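Local coordinates for DsbA family protein (Salmonella typhimurium, PDB 7JVE), which works as a trimeric thioredoxin-like enzyme with both thiol oxidase and disulfide isomerase activities, at residues R66-G78 and N111-I123. Numbering follows the deposited sequence. Where two conformers were deposited one is given.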
# COMPACT_ATOMS: atom_id res chain seq x y z
N ARG A 66 -25.77 -22.34 -4.21
CA ARG A 66 -26.77 -21.65 -5.02
C ARG A 66 -28.07 -21.40 -4.25
O ARG A 66 -28.62 -20.29 -4.27
CB ARG A 66 -27.04 -22.45 -6.30
CG ARG A 66 -28.02 -21.77 -7.25
CD ARG A 66 -28.37 -22.66 -8.45
NE ARG A 66 -28.05 -22.01 -9.72
CZ ARG A 66 -27.03 -22.35 -10.50
NH1 ARG A 66 -26.23 -23.34 -10.16
NH2 ARG A 66 -26.81 -21.69 -11.63
N ALA A 67 -28.59 -22.43 -3.59
CA ALA A 67 -29.90 -22.28 -2.97
C ALA A 67 -29.87 -21.19 -1.91
O ALA A 67 -30.79 -20.36 -1.82
CB ALA A 67 -30.39 -23.61 -2.38
N GLU A 68 -28.82 -21.16 -1.10
CA GLU A 68 -28.69 -20.13 -0.09
C GLU A 68 -28.48 -18.76 -0.74
O GLU A 68 -29.09 -17.77 -0.31
CB GLU A 68 -27.52 -20.47 0.84
CG GLU A 68 -27.77 -21.73 1.65
CD GLU A 68 -27.21 -23.01 0.99
OE1 GLU A 68 -26.55 -23.81 1.70
OE2 GLU A 68 -27.37 -23.21 -0.24
N LEU A 69 -27.63 -18.69 -1.76
CA LEU A 69 -27.38 -17.42 -2.44
C LEU A 69 -28.67 -16.83 -3.01
O LEU A 69 -28.85 -15.60 -3.00
CB LEU A 69 -26.36 -17.62 -3.56
CG LEU A 69 -24.90 -17.83 -3.14
CD1 LEU A 69 -24.08 -18.34 -4.32
CD2 LEU A 69 -24.29 -16.56 -2.59
N LEU A 70 -29.56 -17.67 -3.52
CA LEU A 70 -30.76 -17.21 -4.20
C LEU A 70 -32.01 -17.31 -3.33
O LEU A 70 -33.12 -17.13 -3.84
CB LEU A 70 -30.97 -18.00 -5.49
CG LEU A 70 -29.74 -18.12 -6.38
CD1 LEU A 70 -30.07 -18.89 -7.63
CD2 LEU A 70 -29.19 -16.76 -6.69
N SER A 71 -31.83 -17.59 -2.03
CA SER A 71 -32.93 -17.69 -1.08
C SER A 71 -33.96 -16.58 -1.29
O SER A 71 -33.61 -15.41 -1.43
CB SER A 71 -32.38 -17.61 0.35
OG SER A 71 -33.44 -17.52 1.28
N SER A 72 -35.24 -16.97 -1.34
CA SER A 72 -36.28 -15.95 -1.37
C SER A 72 -36.49 -15.29 -0.01
O SER A 72 -37.38 -14.45 0.11
CB SER A 72 -37.60 -16.56 -1.84
OG SER A 72 -37.91 -17.68 -1.03
N SER A 73 -35.72 -15.67 1.02
CA SER A 73 -35.78 -14.99 2.30
C SER A 73 -35.00 -13.68 2.32
O SER A 73 -35.20 -12.87 3.23
CB SER A 73 -35.28 -15.92 3.41
OG SER A 73 -36.22 -16.94 3.69
N SER A 74 -34.15 -13.44 1.34
CA SER A 74 -33.33 -12.23 1.29
C SER A 74 -34.05 -11.15 0.51
O SER A 74 -34.73 -11.43 -0.48
CB SER A 74 -31.99 -12.52 0.63
OG SER A 74 -31.27 -13.49 1.37
N PRO A 75 -33.97 -9.90 0.93
CA PRO A 75 -34.60 -8.84 0.13
C PRO A 75 -34.03 -8.84 -1.28
O PRO A 75 -32.83 -9.04 -1.48
CB PRO A 75 -34.25 -7.55 0.89
CG PRO A 75 -33.78 -7.99 2.24
CD PRO A 75 -33.25 -9.39 2.11
N SER A 76 -34.89 -8.61 -2.26
CA SER A 76 -34.44 -8.48 -3.64
C SER A 76 -35.33 -7.51 -4.38
O SER A 76 -36.41 -7.15 -3.92
CB SER A 76 -34.40 -9.83 -4.36
OG SER A 76 -35.71 -10.36 -4.51
N VAL A 77 -34.83 -7.05 -5.53
CA VAL A 77 -35.63 -6.38 -6.54
C VAL A 77 -35.38 -7.10 -7.85
O VAL A 77 -34.43 -7.86 -7.99
CB VAL A 77 -35.29 -4.88 -6.67
CG1 VAL A 77 -35.63 -4.13 -5.37
CG2 VAL A 77 -33.81 -4.70 -7.10
N GLY A 78 -36.25 -6.82 -8.83
CA GLY A 78 -36.24 -7.57 -10.06
C GLY A 78 -37.12 -8.80 -9.95
O GLY A 78 -37.54 -9.19 -8.86
N ASN A 111 -31.13 -2.89 -15.72
CA ASN A 111 -31.39 -4.33 -15.82
C ASN A 111 -32.66 -4.68 -15.05
O ASN A 111 -32.62 -5.40 -14.05
CB ASN A 111 -30.19 -5.13 -15.30
CG ASN A 111 -28.95 -4.97 -16.19
OD1 ASN A 111 -28.76 -5.73 -17.15
ND2 ASN A 111 -28.11 -3.99 -15.86
N PRO A 112 -33.82 -4.16 -15.49
CA PRO A 112 -35.07 -4.44 -14.77
C PRO A 112 -35.50 -5.90 -14.83
O PRO A 112 -36.35 -6.32 -14.05
CB PRO A 112 -36.09 -3.55 -15.48
CG PRO A 112 -35.57 -3.45 -16.87
CD PRO A 112 -34.06 -3.37 -16.71
N ASP A 113 -34.91 -6.67 -15.73
CA ASP A 113 -35.19 -8.08 -15.94
C ASP A 113 -34.35 -8.99 -15.06
O ASP A 113 -34.54 -10.21 -15.11
CB ASP A 113 -34.91 -8.41 -17.41
CG ASP A 113 -33.44 -8.18 -17.79
OD1 ASP A 113 -32.86 -9.07 -18.45
OD2 ASP A 113 -32.86 -7.13 -17.41
N THR A 114 -33.42 -8.44 -14.27
CA THR A 114 -32.46 -9.21 -13.50
C THR A 114 -32.77 -9.07 -12.02
O THR A 114 -33.23 -8.02 -11.56
CB THR A 114 -31.03 -8.74 -13.83
OG1 THR A 114 -30.69 -9.10 -15.17
CG2 THR A 114 -30.00 -9.34 -12.87
N ARG A 115 -32.54 -10.14 -11.27
CA ARG A 115 -32.83 -10.15 -9.85
C ARG A 115 -31.61 -9.71 -9.05
O ARG A 115 -30.51 -10.27 -9.23
CB ARG A 115 -33.29 -11.55 -9.41
CG ARG A 115 -33.81 -11.63 -8.00
CD ARG A 115 -34.19 -13.04 -7.61
NE ARG A 115 -34.53 -13.12 -6.19
CZ ARG A 115 -34.24 -14.16 -5.41
NH1 ARG A 115 -33.59 -15.21 -5.92
NH2 ARG A 115 -34.56 -14.14 -4.12
N PHE A 116 -31.78 -8.72 -8.18
CA PHE A 116 -30.71 -8.24 -7.32
C PHE A 116 -31.04 -8.60 -5.87
O PHE A 116 -32.09 -8.19 -5.35
CB PHE A 116 -30.50 -6.73 -7.49
CG PHE A 116 -29.95 -6.34 -8.84
CD1 PHE A 116 -30.78 -6.29 -9.96
CD2 PHE A 116 -28.59 -6.04 -9.00
CE1 PHE A 116 -30.28 -5.92 -11.21
CE2 PHE A 116 -28.09 -5.66 -10.24
CZ PHE A 116 -28.93 -5.61 -11.35
N ILE A 117 -30.17 -9.40 -5.26
CA ILE A 117 -30.39 -9.96 -3.94
C ILE A 117 -29.41 -9.30 -2.98
O ILE A 117 -28.23 -9.14 -3.29
CB ILE A 117 -30.19 -11.49 -3.97
CG1 ILE A 117 -31.08 -12.11 -5.07
CG2 ILE A 117 -30.48 -12.09 -2.61
CD1 ILE A 117 -31.05 -13.63 -5.13
N PHE A 118 -29.91 -8.91 -1.81
CA PHE A 118 -29.15 -8.13 -0.84
C PHE A 118 -28.77 -8.99 0.36
O PHE A 118 -29.65 -9.48 1.09
CB PHE A 118 -29.98 -6.92 -0.39
CG PHE A 118 -30.20 -5.90 -1.50
CD1 PHE A 118 -31.19 -6.09 -2.45
CD2 PHE A 118 -29.40 -4.75 -1.59
CE1 PHE A 118 -31.39 -5.15 -3.48
CE2 PHE A 118 -29.59 -3.81 -2.60
CZ PHE A 118 -30.59 -4.01 -3.56
N LYS A 119 -27.48 -9.18 0.57
CA LYS A 119 -27.00 -9.98 1.70
C LYS A 119 -26.26 -9.06 2.68
O LYS A 119 -25.06 -8.85 2.55
CB LYS A 119 -26.07 -11.12 1.23
CG LYS A 119 -26.69 -12.02 0.20
CD LYS A 119 -27.78 -12.88 0.83
CE LYS A 119 -28.03 -14.13 0.02
NZ LYS A 119 -29.03 -15.02 0.67
N GLU A 120 -26.99 -8.54 3.66
CA GLU A 120 -26.40 -7.69 4.69
C GLU A 120 -25.59 -8.54 5.66
O GLU A 120 -26.08 -9.57 6.14
CB GLU A 120 -27.49 -6.94 5.45
CG GLU A 120 -28.22 -5.92 4.62
CD GLU A 120 -29.47 -5.39 5.30
OE1 GLU A 120 -29.39 -5.01 6.47
OE2 GLU A 120 -30.53 -5.31 4.64
N PHE A 121 -24.36 -8.11 5.97
CA PHE A 121 -23.50 -8.82 6.91
C PHE A 121 -22.52 -7.83 7.54
O PHE A 121 -22.32 -6.73 7.03
CB PHE A 121 -22.76 -9.99 6.22
CG PHE A 121 -21.52 -9.58 5.43
CD1 PHE A 121 -21.61 -8.73 4.35
CD2 PHE A 121 -20.27 -10.10 5.76
CE1 PHE A 121 -20.47 -8.36 3.60
CE2 PHE A 121 -19.12 -9.74 5.03
CZ PHE A 121 -19.23 -8.86 3.94
N PRO A 122 -21.89 -8.21 8.67
CA PRO A 122 -20.97 -7.30 9.36
C PRO A 122 -19.50 -7.65 9.12
O PRO A 122 -19.10 -8.78 9.41
CB PRO A 122 -21.32 -7.51 10.83
CG PRO A 122 -21.90 -8.93 10.87
CD PRO A 122 -22.12 -9.42 9.47
N ILE A 123 -18.70 -6.69 8.65
CA ILE A 123 -17.29 -6.98 8.36
C ILE A 123 -16.53 -7.28 9.65
O ILE A 123 -15.67 -8.17 9.68
CB ILE A 123 -16.65 -5.80 7.60
CG1 ILE A 123 -17.24 -5.70 6.20
CG2 ILE A 123 -15.12 -5.94 7.55
CD1 ILE A 123 -16.67 -4.55 5.43
O HOH W 1 -36.01 -12.31 -2.71
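Arg115 and Lys119 rise from strand 115-120 and grip helix 66-69 and the turn that follows it. The Arg115 side chain is extended from CG to NE, with CG anti to the backbone N (chi1 -172°), which carries the guanidinium to the turn after the helix. Arg115 NH1 bonds to Leu70 O at 2.9 Å, with the acceptor in the guanidinium plane. Arg115 NH2 bonds to Ser71 O at 3.1 Å, from above that carbonyl's plane. Arg115 NH1 also bonds to Gln224. Lys119 bends at chi2 (-71°), and its NZ bonds to Glu68 O (2.9 Å) and Ser74 OG (2.8 Å). Glu68 O also accepts from Ser71 N. Two donors thus share Glu68 O, one on each face of its plane.

Between these two side chains Ile117 fills the tightly packed part, against backbone and side chains of the turn. Ile117 CD1 lies over one face of the Arg115 guanidinium, toward its rim, and meets Leu70 CD2 at 4.0 Å. Ile117 CG2 packs on Ser74 CB at 3.6 Å. The other side is looser and wetter. Ser72 and Ser73 are exposed on a type I turn, where Ser71 OG accepts from Ser73 N in an ST turn. A water links Arg115 NH2, Ser74 O and Ser76 OG.

Beyond the turn, residues 75-77 pair antiparallel with 116-118. Phe116 N bonds to Val77 O at 2.8 Å, and Val77 N returns a bond to Phe116 O. Phe118 N bonds to Pro75 O, which also lies at the edge of the Phe118 ring. Strand 76-77 is an outermost strand of the thioredoxin-fold sheet within this chain. Strand 115-120 is sandwiched between it and the parallel strand 84-90. Trp142 of helix 128-145 touches Pro75, and Tyr150 and His154 of helix 147-159 meet Phe118 edge-to-face.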